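Local coordinates for Sel1 repeat family protein (Pseudomonas aeruginosa, PDB 6LCH) that probably serves as an immunity protein that neutralises the type VI secretion effector PldB, using an all-helical Sel1-repeat scaffold, at residues E225-R228 with E229-S233. Residues are numbered along the deposited sequence; the frame is centred on the assembly and turned at random.
Sequences EKLR and EAYYS
Arg-228 and Tyr-232, one helical turn apart, both swing their CG atoms away from the backbone N (chi1 -172° and -167°), which sends the two side chains out alongside each other. A bend at chi2 then turns the arginine along the helix, and its guanidinium lies flat over one face of the phenol ring, the planes only 24° apart. Arg-228 NH2 comes closest to the ring, 3.7 Å from Tyr-232 CG, and Arg-228 CZ stands 4.6 Å from the Tyr-232 ring centroid. The stack is therefore an off-centre cation-pi pair, placed over the CB end of the ring rather than its middle. Arginine's long, flat cation can reach one turn ahead and match an aromatic plane; tyrosine offers that plane and also meets Phe-203 and Ser-206 of helix 199-208.

The same turn is held by Tyr-232 N donating to Arg-228 O at 3.1 Å. Another i to i+4 bond runs from Ala-230 N to Lys-226 O at 2.8 Å, and the short side chain of alanine fits close beside that carbonyl. On the inward side, Leu-227 CG packs 4.3 Å from Tyr-231 CE2, and Tyr-231 CD2 comes obliquely to 3.0 Å from Leu-227 O. Their apolar bulk suits the interface, where Leu-227 meets Phe-209 and Pro-256 and Tyr-231 meets Leu-205. The buried Tyr-231 hydroxyl has a weak hydrogen bond with Gln-191. With Glu-225, Lys-226 and Glu-229 exposed, helix 225-240 is amphipathic here, and at its partly exposed flank the stack probably pairs dispersion with a modest electrostatic attraction.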
ATOM      1  N   GLU A 225       8.321  -3.337  26.887  1.00 19.07           N
ATOM      2  CA  GLU A 225       9.606  -3.729  26.313  1.00 20.16           C
ATOM      3  C   GLU A 225       9.441  -4.829  25.269  1.00 17.60           C
ATOM      4  O   GLU A 225      10.011  -4.744  24.175  1.00 18.34           O
ATOM      5  CB  GLU A 225      10.562  -4.167  27.426  1.00 23.32           C
ATOM      6  CG  GLU A 225      12.038  -3.944  27.116  1.00 27.63           C
ATOM      7  CD  GLU A 225      12.441  -2.480  27.163  1.00 33.33           C
ATOM      8  OE1 GLU A 225      11.608  -1.637  27.559  1.00 36.12           O
ATOM      9  OE2 GLU A 225      13.598  -2.172  26.807  1.00 37.64           O
ATOM     10  N   LYS A 226       8.661  -5.869  25.582  1.00 15.41           N
ATOM     11  CA  LYS A 226       8.493  -6.962  24.626  1.00 18.48           C
ATOM     12  C   LYS A 226       7.730  -6.498  23.394  1.00 14.58           C
ATOM     13  O   LYS A 226       8.106  -6.822  22.261  1.00 15.53           O
ATOM     14  CB  LYS A 226       7.773  -8.151  25.264  1.00 18.08           C
ATOM     15  CG  LYS A 226       7.617  -8.125  26.765  1.00 17.02           C
ATOM     16  CD  LYS A 226       6.972  -9.429  27.210  1.00 18.07           C
ATOM     17  CE  LYS A 226       6.729  -9.480  28.700  1.00 13.32           C
ATOM     18  NZ  LYS A 226       5.958 -10.707  29.048  1.00 10.10           N
ATOM     19  N   LEU A 227       6.640  -5.752  23.598  1.00 14.46           N
ATOM     20  CA  LEU A 227       5.881  -5.230  22.467  1.00 14.09           C
ATOM     21  C   LEU A 227       6.741  -4.313  21.606  1.00 13.72           C
ATOM     22  O   LEU A 227       6.702  -4.395  20.373  1.00 13.64           O
ATOM     23  CB  LEU A 227       4.634  -4.496  22.964  1.00 10.15           C
ATOM     24  CG  LEU A 227       3.328  -5.294  23.023  1.00 12.51           C
ATOM     25  CD1 LEU A 227       3.487  -6.559  23.853  1.00 15.81           C
ATOM     26  CD2 LEU A 227       2.185  -4.446  23.556  1.00 10.62           C
ATOM     27  N   ARG A 228       7.542  -3.448  22.237  1.00 15.36           N
ATOM     28  CA  ARG A 228       8.402  -2.540  21.483  1.00 15.12           C
ATOM     29  C   ARG A 228       9.308  -3.308  20.531  1.00 19.21           C
ATOM     30  O   ARG A 228       9.446  -2.947  19.356  1.00 18.63           O
ATOM     31  CB  ARG A 228       9.238  -1.683  22.438  1.00 18.21           C
ATOM     32  CG  ARG A 228      10.032  -0.570  21.759  1.00 19.88           C
ATOM     33  CD  ARG A 228      11.428  -1.021  21.337  1.00 21.13           C
ATOM     34  NE  ARG A 228      11.994  -0.146  20.314  1.00 23.41           N
ATOM     35  CZ  ARG A 228      13.035  -0.458  19.546  1.00 23.66           C
ATOM     36  NH1 ARG A 228      13.638  -1.632  19.676  1.00 24.35           N
ATOM     37  NH2 ARG A 228      13.473   0.414  18.646  1.00 18.78           N
ATOM     38  N   GLU A 229       9.940  -4.372  21.017  1.00 19.24           N
ATOM     39  CA  GLU A 229      10.865  -5.085  20.149  1.00 18.77           C
ATOM     40  C   GLU A 229      10.141  -5.978  19.155  1.00 16.40           C
ATOM     41  O   GLU A 229      10.583  -6.107  18.008  1.00 16.70           O
ATOM     42  CB  GLU A 229      11.841  -5.919  20.964  1.00 22.02           C
ATOM     43  CG  GLU A 229      12.940  -6.452  20.090  1.00 24.60           C
ATOM     44  CD  GLU A 229      12.709  -7.865  19.618  1.00 25.75           C
ATOM     45  OE1 GLU A 229      11.630  -8.421  19.907  1.00 24.79           O
ATOM     46  OE2 GLU A 229      13.610  -8.420  18.955  1.00 26.44           O
ATOM     47  N   ALA A 230       9.050  -6.621  19.581  1.00 17.98           N
ATOM     48  CA  ALA A 230       8.297  -7.475  18.668  1.00 16.21           C
ATOM     49  C   ALA A 230       7.841  -6.705  17.438  1.00 17.08           C
ATOM     50  O   ALA A 230       7.789  -7.265  16.336  1.00 12.51           O
ATOM     51  CB  ALA A 230       7.096  -8.087  19.389  1.00 19.02           C
ATOM     52  N   TYR A 231       7.530  -5.418  17.601  1.00 13.26           N
ATOM     53  CA  TYR A 231       7.104  -4.618  16.461  1.00 13.13           C
ATOM     54  C   TYR A 231       8.293  -4.103  15.664  1.00 13.62           C
ATOM     55  O   TYR A 231       8.282  -4.165  14.430  1.00 11.51           O
ATOM     56  CB  TYR A 231       6.221  -3.466  16.936  1.00 12.60           C
ATOM     57  CG  TYR A 231       4.825  -3.927  17.271  1.00 10.63           C
ATOM     58  CD1 TYR A 231       3.995  -4.443  16.286  1.00 10.11           C
ATOM     59  CD2 TYR A 231       4.345  -3.867  18.570  1.00  8.65           C
ATOM     60  CE1 TYR A 231       2.727  -4.877  16.584  1.00 11.18           C
ATOM     61  CE2 TYR A 231       3.077  -4.298  18.881  1.00 10.47           C
ATOM     62  CZ  TYR A 231       2.268  -4.800  17.882  1.00 12.92           C
ATOM     63  OH  TYR A 231       0.997  -5.230  18.183  1.00 14.24           O
ATOM     64  N   TYR A 232       9.337  -3.613  16.341  1.00 14.94           N
ATOM     65  CA  TYR A 232      10.502  -3.140  15.603  1.00 15.39           C
ATOM     66  C   TYR A 232      11.163  -4.265  14.824  1.00 13.18           C
ATOM     67  O   TYR A 232      11.704  -4.027  13.738  1.00 12.66           O
ATOM     68  CB  TYR A 232      11.523  -2.492  16.537  1.00 17.45           C
ATOM     69  CG  TYR A 232      12.569  -1.725  15.763  1.00 18.69           C
ATOM     70  CD1 TYR A 232      12.240  -0.544  15.112  1.00 19.08           C
ATOM     71  CD2 TYR A 232      13.869  -2.200  15.647  1.00 20.38           C
ATOM     72  CE1 TYR A 232      13.181   0.159  14.390  1.00 23.47           C
ATOM     73  CE2 TYR A 232      14.821  -1.502  14.923  1.00 22.97           C
ATOM     74  CZ  TYR A 232      14.470  -0.323  14.297  1.00 24.09           C
ATOM     75  OH  TYR A 232      15.404   0.383  13.573  1.00 26.30           O
ATOM     76  N   SER A 233      11.137  -5.489  15.359  1.00 12.03           N
ATOM     77  CA  SER A 233      11.689  -6.625  14.629  1.00 13.78           C
ATOM     78  C   SER A 233      10.855  -6.944  13.396  1.00 14.15           C
ATOM     79  O   SER A 233      11.402  -7.306  12.346  1.00 15.52           O
ATOM     80  CB  SER A 233      11.782  -7.846  15.543  1.00 17.72           C
ATOM     81  OG  SER A 233      12.306  -8.962  14.843  1.00 21.55           O
TER